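PDB 5NNP: N-terminal acetyltransferase-like protein from Chaetomium thermophilum, which probably serves as the helical-repeat auxiliary subunit of a NatA-type N-terminal acetyltransferase, a scaffold built largely from TPR-like helix pairs. Local coordinates for residues K92-A97 against Q122-D127; Y156-N161 against D542-E547. All coordinates share one frame; numbering follows the deposited sequence.

Contact 1 (K92-A97 against Q122-D127)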
ATOM      1  N   LYS A  92       0.884  -5.169  22.817  1.00 48.83           N
ATOM      2  CA  LYS A  92       0.427  -5.476  21.466  1.00 50.75           C
ATOM      3  C   LYS A  92      -0.253  -6.834  21.308  1.00 48.66           C
ATOM      4  O   LYS A  92      -0.472  -7.281  20.183  1.00 51.07           O
ATOM      5  CB  LYS A  92       1.594  -5.374  20.492  1.00 50.93           C
ATOM      6  CG  LYS A  92       2.249  -4.016  20.512  1.00 52.08           C
ATOM      7  CD  LYS A  92       1.199  -2.933  20.624  1.00 54.92           C
ATOM      8  CE  LYS A  92       1.849  -1.584  20.850  1.00 55.73           C
ATOM      9  NZ  LYS A  92       2.853  -1.336  19.803  1.00 62.80           N
ATOM     10  N   ASN A  93      -0.592  -7.470  22.425  1.00 38.87           N
ATOM     11  CA  ASN A  93      -1.399  -8.683  22.405  1.00 36.90           C
ATOM     12  C   ASN A  93      -2.884  -8.354  22.477  1.00 35.80           C
ATOM     13  O   ASN A  93      -3.539  -8.517  23.512  1.00 40.26           O
ATOM     14  CB  ASN A  93      -1.025  -9.614  23.552  1.00 39.68           C
ATOM     15  CG  ASN A  93      -1.758 -10.950  23.482  1.00 51.22           C
ATOM     16  OD1 ASN A  93      -2.668 -11.148  22.667  1.00 48.08           O
ATOM     17  ND2 ASN A  93      -1.365 -11.874  24.347  1.00 59.80           N
ATOM     18  N   PHE A  94      -3.417  -7.907  21.355  1.00 31.25           N
ATOM     19  CA  PHE A  94      -4.790  -7.442  21.280  1.00 31.38           C
ATOM     20  C   PHE A  94      -5.801  -8.534  21.558  1.00 38.39           C
ATOM     21  O   PHE A  94      -6.938  -8.266  21.920  1.00 47.84           O
ATOM     22  CB  PHE A  94      -5.045  -6.834  19.904  1.00 31.59           C
ATOM     23  CG  PHE A  94      -4.173  -5.645  19.611  1.00 38.21           C
ATOM     24  CD1 PHE A  94      -3.680  -4.866  20.652  1.00 37.20           C
ATOM     25  CD2 PHE A  94      -3.838  -5.315  18.313  1.00 32.55           C
ATOM     26  CE1 PHE A  94      -2.886  -3.773  20.403  1.00 38.41           C
ATOM     27  CE2 PHE A  94      -3.050  -4.235  18.055  1.00 37.76           C
ATOM     28  CZ  PHE A  94      -2.568  -3.450  19.105  1.00 40.28           C
ATOM     29  N   ASP A  95      -5.405  -9.778  21.391  1.00 44.54           N
ATOM     30  CA  ASP A  95      -6.392 -10.819  21.535  1.00 48.04           C
ATOM     31  C   ASP A  95      -6.642 -11.091  23.000  1.00 44.75           C
ATOM     32  O   ASP A  95      -7.786 -11.260  23.420  1.00 48.31           O
ATOM     33  CB  ASP A  95      -5.966 -12.086  20.809  1.00 62.43           C
ATOM     34  CG  ASP A  95      -7.110 -12.722  20.065  1.00 75.24           C
ATOM     35  OD1 ASP A  95      -7.413 -12.248  18.943  1.00 77.20           O
ATOM     36  OD2 ASP A  95      -7.722 -13.667  20.617  1.00 81.99           O
ATOM     37  N   GLU A  96      -5.574 -11.118  23.785  1.00 45.46           N
ATOM     38  CA  GLU A  96      -5.718 -11.327  25.216  1.00 42.94           C
ATOM     39  C   GLU A  96      -6.309 -10.072  25.842  1.00 44.01           C
ATOM     40  O   GLU A  96      -6.987 -10.137  26.862  1.00 55.83           O
ATOM     41  CB  GLU A  96      -4.378 -11.694  25.853  1.00 40.70           C
ATOM     42  CG  GLU A  96      -3.869 -13.054  25.409  1.00 44.53           C
ATOM     43  CD  GLU A  96      -4.695 -14.206  25.964  1.00 56.74           C
ATOM     44  OE1 GLU A  96      -4.774 -14.347  27.214  1.00 59.19           O
ATOM     45  OE2 GLU A  96      -5.260 -14.970  25.146  1.00 58.64           O
ATOM     46  N   ALA A  97      -6.072  -8.929  25.209  1.00 36.23           N
ATOM     47  CA  ALA A  97      -6.683  -7.685  25.658  1.00 33.52           C
ATOM     48  C   ALA A  97      -8.206  -7.768  25.551  1.00 40.63           C
ATOM     49  O   ALA A  97      -8.932  -7.378  26.488  1.00 39.17           O
ATOM     50  CB  ALA A  97      -6.156  -6.518  24.857  1.00 27.70           C
ATOM     51  N   GLN A 122     -11.730  -5.011  18.970  1.00 30.32           N
ATOM     52  CA  GLN A 122     -12.450  -6.073  18.285  1.00 38.72           C
ATOM     53  C   GLN A 122     -12.415  -5.927  16.764  1.00 39.88           C
ATOM     54  O   GLN A 122     -12.233  -6.921  16.049  1.00 34.36           O
ATOM     55  CB  GLN A 122     -13.896  -6.129  18.756  1.00 36.38           C
ATOM     56  CG  GLN A 122     -14.080  -6.800  20.090  1.00 41.87           C
ATOM     57  CD  GLN A 122     -15.458  -6.532  20.673  1.00 40.78           C
ATOM     58  OE1 GLN A 122     -15.944  -5.394  20.665  1.00 37.19           O
ATOM     59  NE2 GLN A 122     -16.100  -7.583  21.172  1.00 31.15           N
ATOM     60  N   ILE A 123     -12.609  -4.707  16.262  1.00 32.96           N
ATOM     61  CA  ILE A 123     -12.572  -4.523  14.818  1.00 34.69           C
ATOM     62  C   ILE A 123     -11.117  -4.659  14.331  1.00 35.75           C
ATOM     63  O   ILE A 123     -10.867  -5.228  13.264  1.00 33.47           O
ATOM     64  CB  ILE A 123     -13.188  -3.175  14.369  1.00 29.16           C
ATOM     65  CG1 ILE A 123     -13.308  -3.122  12.841  1.00 28.84           C
ATOM     66  CG2 ILE A 123     -12.372  -2.005  14.863  1.00 27.26           C
ATOM     67  CD1 ILE A 123     -13.995  -4.351  12.197  1.00 22.78           C
ATOM     68  N   GLN A 124     -10.167  -4.183  15.132  1.00 28.91           N
ATOM     69  CA  GLN A 124      -8.754  -4.365  14.810  1.00 29.93           C
ATOM     70  C   GLN A 124      -8.393  -5.835  14.596  1.00 32.43           C
ATOM     71  O   GLN A 124      -7.508  -6.134  13.805  1.00 39.48           O
ATOM     72  CB  GLN A 124      -7.852  -3.809  15.900  1.00 29.09           C
ATOM     73  CG  GLN A 124      -6.369  -4.078  15.621  1.00 29.46           C
ATOM     74  CD  GLN A 124      -5.812  -3.186  14.521  1.00 29.98           C
ATOM     75  OE1 GLN A 124      -6.334  -2.098  14.255  1.00 42.37           O
ATOM     76  NE2 GLN A 124      -4.771  -3.646  13.866  1.00 27.34           N
ATOM     77  N   MET A 125      -9.061  -6.747  15.302  1.00 27.25           N
ATOM     78  CA  MET A 125      -8.767  -8.177  15.144  1.00 29.61           C
ATOM     79  C   MET A 125      -9.848  -8.867  14.342  1.00 31.48           C
ATOM     80  O   MET A 125      -9.911 -10.082  14.300  1.00 33.70           O
ATOM     81  CB  MET A 125      -8.615  -8.885  16.491  1.00 31.96           C
ATOM     82  CG  MET A 125      -7.585  -8.270  17.403  1.00 39.23           C
ATOM     83  SD  MET A 125      -5.943  -8.246  16.665  1.00 45.70           S
ATOM     84  CE  MET A 125      -5.596 -10.013  16.591  1.00 26.90           C
ATOM     85  N   ARG A 126     -10.692  -8.077  13.697  1.00 27.62           N
ATOM     86  CA  ARG A 126     -11.749  -8.611  12.854  1.00 38.53           C
ATOM     87  C   ARG A 126     -12.642  -9.614  13.604  1.00 43.26           C
ATOM     88  O   ARG A 126     -13.104 -10.607  13.042  1.00 43.02           O
ATOM     89  CB  ARG A 126     -11.150  -9.236  11.587  1.00 24.87           C
ATOM     90  CG  ARG A 126     -10.163  -8.325  10.827  1.00 29.67           C
ATOM     91  CD  ARG A 126     -10.804  -7.026  10.304  1.00 30.05           C
ATOM     92  NE  ARG A 126      -9.978  -6.308   9.320  1.00 29.82           N
ATOM     93  CZ  ARG A 126      -9.244  -5.219   9.563  1.00 33.15           C
ATOM     94  NH1 ARG A 126      -9.194  -4.672  10.773  1.00 30.49           N
ATOM     95  NH2 ARG A 126      -8.549  -4.667   8.579  1.00 36.79           N
ATOM     96  N   ASP A 127     -12.894  -9.332  14.878  1.00 41.96           N
ATOM     97  CA  ASP A 127     -13.964 -10.001  15.628  1.00 33.24           C
ATOM     98  C   ASP A 127     -15.281  -9.309  15.279  1.00 40.00           C
ATOM     99  O   ASP A 127     -15.766  -8.447  16.025  1.00 41.82           O
ATOM    100  CB  ASP A 127     -13.667  -9.947  17.136  1.00 27.86           C
ATOM    101  CG  ASP A 127     -14.760 -10.555  17.992  1.00 35.22           C
ATOM    102  OD1 ASP A 127     -15.647 -11.269  17.482  1.00 40.19           O
ATOM    103  OD2 ASP A 127     -14.720 -10.307  19.210  1.00 48.21           O
TER

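Contact 2 (Y156-N161 against D542-E547)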
ATOM      1  N   TYR A 156     -21.941  -4.184  10.566  1.00 30.84           N
ATOM      2  CA  TYR A 156     -22.787  -5.138   9.854  1.00 36.06           C
ATOM      3  C   TYR A 156     -22.227  -5.425   8.464  1.00 37.23           C
ATOM      4  O   TYR A 156     -22.138  -6.576   8.041  1.00 44.50           O
ATOM      5  CB  TYR A 156     -24.212  -4.605   9.726  1.00 43.13           C
ATOM      6  CG  TYR A 156     -25.106  -4.876  10.905  1.00 43.71           C
ATOM      7  CD1 TYR A 156     -25.131  -6.119  11.520  1.00 49.79           C
ATOM      8  CD2 TYR A 156     -25.953  -3.892  11.387  1.00 41.46           C
ATOM      9  CE1 TYR A 156     -25.982  -6.365  12.600  1.00 46.31           C
ATOM     10  CE2 TYR A 156     -26.780  -4.119  12.452  1.00 43.38           C
ATOM     11  CZ  TYR A 156     -26.799  -5.347  13.057  1.00 41.80           C
ATOM     12  OH  TYR A 156     -27.640  -5.529  14.124  1.00 42.99           O
ATOM     13  N   HIS A 157     -21.861  -4.353   7.767  1.00 36.49           N
ATOM     14  CA  HIS A 157     -21.283  -4.402   6.427  1.00 33.24           C
ATOM     15  C   HIS A 157     -20.031  -5.276   6.354  1.00 35.57           C
ATOM     16  O   HIS A 157     -19.922  -6.157   5.493  1.00 31.03           O
ATOM     17  CB  HIS A 157     -20.957  -2.980   5.973  1.00 35.38           C
ATOM     18  CG  HIS A 157     -20.561  -2.883   4.535  1.00 38.93           C
ATOM     19  ND1 HIS A 157     -19.962  -1.760   4.008  1.00 44.94           N
ATOM     20  CD2 HIS A 157     -20.665  -3.769   3.519  1.00 33.65           C
ATOM     21  CE1 HIS A 157     -19.715  -1.959   2.724  1.00 37.86           C
ATOM     22  NE2 HIS A 157     -20.130  -3.168   2.402  1.00 31.87           N
ATOM     23  N   LEU A 158     -19.092  -5.039   7.265  1.00 29.21           N
ATOM     24  CA  LEU A 158     -17.848  -5.795   7.270  1.00 28.08           C
ATOM     25  C   LEU A 158     -18.103  -7.235   7.701  1.00 38.92           C
ATOM     26  O   LEU A 158     -17.308  -8.122   7.382  1.00 39.03           O
ATOM     27  CB  LEU A 158     -16.813  -5.141   8.185  1.00 29.24           C
ATOM     28  CG  LEU A 158     -16.300  -3.756   7.756  1.00 31.93           C
ATOM     29  CD1 LEU A 158     -15.246  -3.235   8.743  1.00 30.39           C
ATOM     30  CD2 LEU A 158     -15.747  -3.803   6.330  1.00 23.86           C
ATOM     31  N   GLU A 159     -19.199  -7.458   8.433  1.00 38.10           N
ATOM     32  CA  GLU A 159     -19.567  -8.798   8.889  1.00 34.65           C
ATOM     33  C   GLU A 159     -20.157  -9.616   7.761  1.00 33.24           C
ATOM     34  O   GLU A 159     -20.299 -10.825   7.889  1.00 36.31           O
ATOM     35  CB  GLU A 159     -20.586  -8.744  10.049  1.00 39.73           C
ATOM     36  CG  GLU A 159     -20.970 -10.121  10.622  1.00 33.89           C
ATOM     37  CD  GLU A 159     -22.112 -10.076  11.649  1.00 50.46           C
ATOM     38  OE1 GLU A 159     -22.068 -10.839  12.643  1.00 56.89           O
ATOM     39  OE2 GLU A 159     -23.075  -9.305  11.458  1.00 54.25           O
ATOM     40  N   GLY A 160     -20.542  -8.956   6.674  1.00 33.77           N
ATOM     41  CA  GLY A 160     -21.217  -9.642   5.578  1.00 28.51           C
ATOM     42  C   GLY A 160     -22.733  -9.487   5.581  1.00 40.75           C
ATOM     43  O   GLY A 160     -23.404  -9.964   4.676  1.00 38.33           O
ATOM     44  N   ASN A 161     -23.277  -8.809   6.592  1.00 34.36           N
ATOM     45  CA  ASN A 161     -24.710  -8.554   6.668  1.00 33.52           C
ATOM     46  C   ASN A 161     -25.090  -7.239   5.975  1.00 35.61           C
ATOM     47  O   ASN A 161     -25.397  -6.233   6.628  1.00 41.09           O
ATOM     48  CB  ASN A 161     -25.157  -8.534   8.135  1.00 40.44           C
ATOM     49  CG  ASN A 161     -26.637  -8.787   8.301  1.00 49.66           C
ATOM     50  OD1 ASN A 161     -27.420  -8.588   7.374  1.00 51.55           O
ATOM     51  ND2 ASN A 161     -27.034  -9.218   9.497  1.00 57.96           N
ATOM     52  N   ASP A 542     -12.334   0.776   2.305  1.00 32.43           N
ATOM     53  CA  ASP A 542     -11.236   0.459   1.379  1.00 28.48           C
ATOM     54  C   ASP A 542      -9.968   0.083   2.129  1.00 35.64           C
ATOM     55  O   ASP A 542      -9.258  -0.854   1.754  1.00 37.44           O
ATOM     56  CB  ASP A 542     -10.921   1.631   0.457  1.00 31.07           C
ATOM     57  CG  ASP A 542     -11.860   1.719  -0.711  1.00 45.71           C
ATOM     58  OD1 ASP A 542     -12.460   0.685  -1.059  1.00 43.06           O
ATOM     59  OD2 ASP A 542     -11.982   2.822  -1.290  1.00 55.44           O
ATOM     60  N   MET A 543      -9.683   0.832   3.184  1.00 28.04           N
ATOM     61  CA  MET A 543      -8.470   0.620   3.948  1.00 26.21           C
ATOM     62  C   MET A 543      -8.494  -0.740   4.633  1.00 33.64           C
ATOM     63  O   MET A 543      -7.566  -1.536   4.482  1.00 35.87           O
ATOM     64  CB  MET A 543      -8.292   1.733   4.970  1.00 21.55           C
ATOM     65  CG  MET A 543      -7.041   1.561   5.784  1.00 32.53           C
ATOM     66  SD  MET A 543      -7.270   2.017   7.504  1.00 45.85           S
ATOM     67  CE  MET A 543      -8.528   0.867   7.966  1.00 23.30           C
ATOM     68  N   VAL A 544      -9.577  -0.991   5.368  1.00 33.40           N
ATOM     69  CA  VAL A 544      -9.822  -2.264   6.021  1.00 34.55           C
ATOM     70  C   VAL A 544      -9.627  -3.466   5.077  1.00 38.52           C
ATOM     71  O   VAL A 544      -8.969  -4.447   5.423  1.00 29.90           O
ATOM     72  CB  VAL A 544     -11.258  -2.317   6.598  1.00 36.04           C
ATOM     73  CG1 VAL A 544     -11.604  -3.752   7.020  1.00 23.07           C
ATOM     74  CG2 VAL A 544     -11.403  -1.333   7.775  1.00 22.99           C
ATOM     75  N   ARG A 545     -10.204  -3.380   3.885  1.00 36.33           N
ATOM     76  CA  ARG A 545     -10.109  -4.480   2.943  1.00 36.51           C
ATOM     77  C   ARG A 545      -8.684  -4.640   2.413  1.00 39.66           C
ATOM     78  O   ARG A 545      -8.220  -5.765   2.241  1.00 43.92           O
ATOM     79  CB  ARG A 545     -11.113  -4.291   1.804  1.00 30.74           C
ATOM     80  CG  ARG A 545     -12.556  -4.533   2.268  1.00 29.88           C
ATOM     81  CD  ARG A 545     -13.599  -4.155   1.223  1.00 29.80           C
ATOM     82  NE  ARG A 545     -14.922  -4.621   1.619  1.00 36.56           N
ATOM     83  CZ  ARG A 545     -16.034  -4.390   0.935  1.00 42.34           C
ATOM     84  NH1 ARG A 545     -15.977  -3.682  -0.189  1.00 38.55           N
ATOM     85  NH2 ARG A 545     -17.195  -4.870   1.382  1.00 41.27           N
ATOM     86  N   TRP A 546      -7.986  -3.530   2.180  1.00 35.37           N
ATOM     87  CA  TRP A 546      -6.574  -3.594   1.822  1.00 29.02           C
ATOM     88  C   TRP A 546      -5.749  -4.213   2.946  1.00 33.88           C
ATOM     89  O   TRP A 546      -4.912  -5.078   2.711  1.00 41.83           O
ATOM     90  CB  TRP A 546      -6.028  -2.212   1.487  1.00 27.29           C
ATOM     91  CG  TRP A 546      -4.546  -2.149   1.595  1.00 35.59           C
ATOM     92  CD1 TRP A 546      -3.633  -2.860   0.864  1.00 39.83           C
ATOM     93  CD2 TRP A 546      -3.792  -1.323   2.484  1.00 34.10           C
ATOM     94  NE1 TRP A 546      -2.357  -2.532   1.253  1.00 36.12           N
ATOM     95  CE2 TRP A 546      -2.430  -1.593   2.250  1.00 38.03           C
ATOM     96  CE3 TRP A 546      -4.135  -0.383   3.454  1.00 34.64           C
ATOM     97  CZ2 TRP A 546      -1.414  -0.957   2.960  1.00 37.82           C
ATOM     98  CZ3 TRP A 546      -3.121   0.251   4.155  1.00 33.57           C
ATOM     99  CH2 TRP A 546      -1.780  -0.040   3.906  1.00 29.86           C
ATOM    100  N   GLU A 547      -6.004  -3.773   4.168  1.00 30.46           N
ATOM    101  CA  GLU A 547      -5.328  -4.293   5.347  1.00 30.07           C
ATOM    102  C   GLU A 547      -5.536  -5.818   5.539  1.00 42.57           C
ATOM    103  O   GLU A 547      -4.643  -6.535   6.016  1.00 33.85           O
ATOM    104  CB  GLU A 547      -5.817  -3.508   6.572  1.00 28.20           C
ATOM    105  CG  GLU A 547      -4.871  -3.459   7.752  1.00 41.56           C
ATOM    106  CD  GLU A 547      -3.599  -2.650   7.487  1.00 48.75           C
ATOM    107  OE1 GLU A 547      -3.599  -1.403   7.645  1.00 38.06           O
ATOM    108  OE2 GLU A 547      -2.585  -3.285   7.133  1.00 52.53           O
TER
HETATM  109  O   HOH W   1     -18.289  -7.314   3.403  1.00 43.80           O

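Contact 1 (K92-A97 against Q122-D127)
The sulfur of Met125 sits beside the rim of the Phe94 ring, almost exactly in the ring plane: SD is 5.2 Å from the ring centroid and 89° off its normal, an edge-on Met-aromatic contact. Met125 reaches this place through a chain bent at both chi2 and chi3, and its SD also packs 3.6 Å from Phe94 CB. The two side chains cross at about a right angle. Beyond the sulfur the methyl group turns to Asp95, with Met125 CE 3.7 Å from Asp95 OD1.

Gln124 adds its aliphatic part: CG lies 3.9 Å from Phe94 CD2, while the amide plane is tilted 74° from the ring. That amide is engaged elsewhere, with His528 and the carbonyl of Gln521. Lys92 O lies 4.0 Å above the centre of the Phe94 ring, and the ring of Phe525, far along the same chain, also meets it, the two ring planes inclined at about 40°.

Both backbones are turning here. Asn93 OD1 caps the incoming helix, taking Glu96 N at 3.1 Å from above its carbonyl plane and, weakly, Asp95 N. On the other side Arg126, with positive phi, closes a Schellman motif. The contact thus sets a capped helix start, in the turn of the predicted TPR 78-111, against the C-terminal end of helix 112-124, as in the neighbouring antiparallel helices of a TPR superhelix.

Contact 2 (Y156-N161 against D542-E547)
The carbonyl oxygen of His157 is held by two donors: Gly160 N, at 3.1 Å, and a water that donates to His157 O over 2.9 Å. The same water makes a weak bond to Arg545 NH2, 3.4 Å away, and so bridges the end of one helix to the side chain of another. The Gly160 bond belongs to a Schellman motif, completed by Asn161 N on Tyr156 O at 2.9 Å, in which Gly160 takes the positive phi.

Arg545 reaches toward helix 146-159 with a chain extended from CG to NE, and its guanidinium ends close to the His157 ring. Arg545 NH2 and His157 NE2 are 3.5 Å apart, with the planes turned 71° against each other, an oblique approach without a hydrogen bond. A shared carboxylate probably holds the two groups close. Glu200 forms a salt bridge with Arg545 NH1 through OE1 and a hydrogen bond with His157 NE2 through OE2, while Tyr193 OH is bonded to His157 ND1, so both imidazole nitrogens have partners that fix the ring's rotation. His157 points its ring there with CG anti to the backbone N (chi1 -171°).

Alongside this polar cluster, Leu158 and Val544 meet tip to tip, Leu158 CD1 to Val544 CG1 at 4.1 Å, an apolar touch between the two helices. A polar network flanked by aliphatic packing here joins the C-terminal end of helix 146-159 to helix 537-547, a tertiary contact between remote parts of an alpha-helical repeat superhelix.

Contact 1 is complete in sequence before the first segment of contact 2 begins; their centres lie about 16 Å apart, and both lie to one side of the molecule's middle. Contact 1 is local, joining helices 94-107 and 112-124 within the N-terminal repeats; contact 2 links helix 146-159 to helix 537-547, some 380 residues later. They touch directly: Arg126 NH2 probably donates a hydrogen bond to Val544 O (3.2 Å), and Ile123 CD1 packs against Leu158 CD1 (3.8 Å). Helix 537-547 therefore lies against the ends of two N-terminal helices, 112-124 and 146-159, consistent with an auxiliary subunit whose solenoid folds back on itself; the helix also packs against another protein chain.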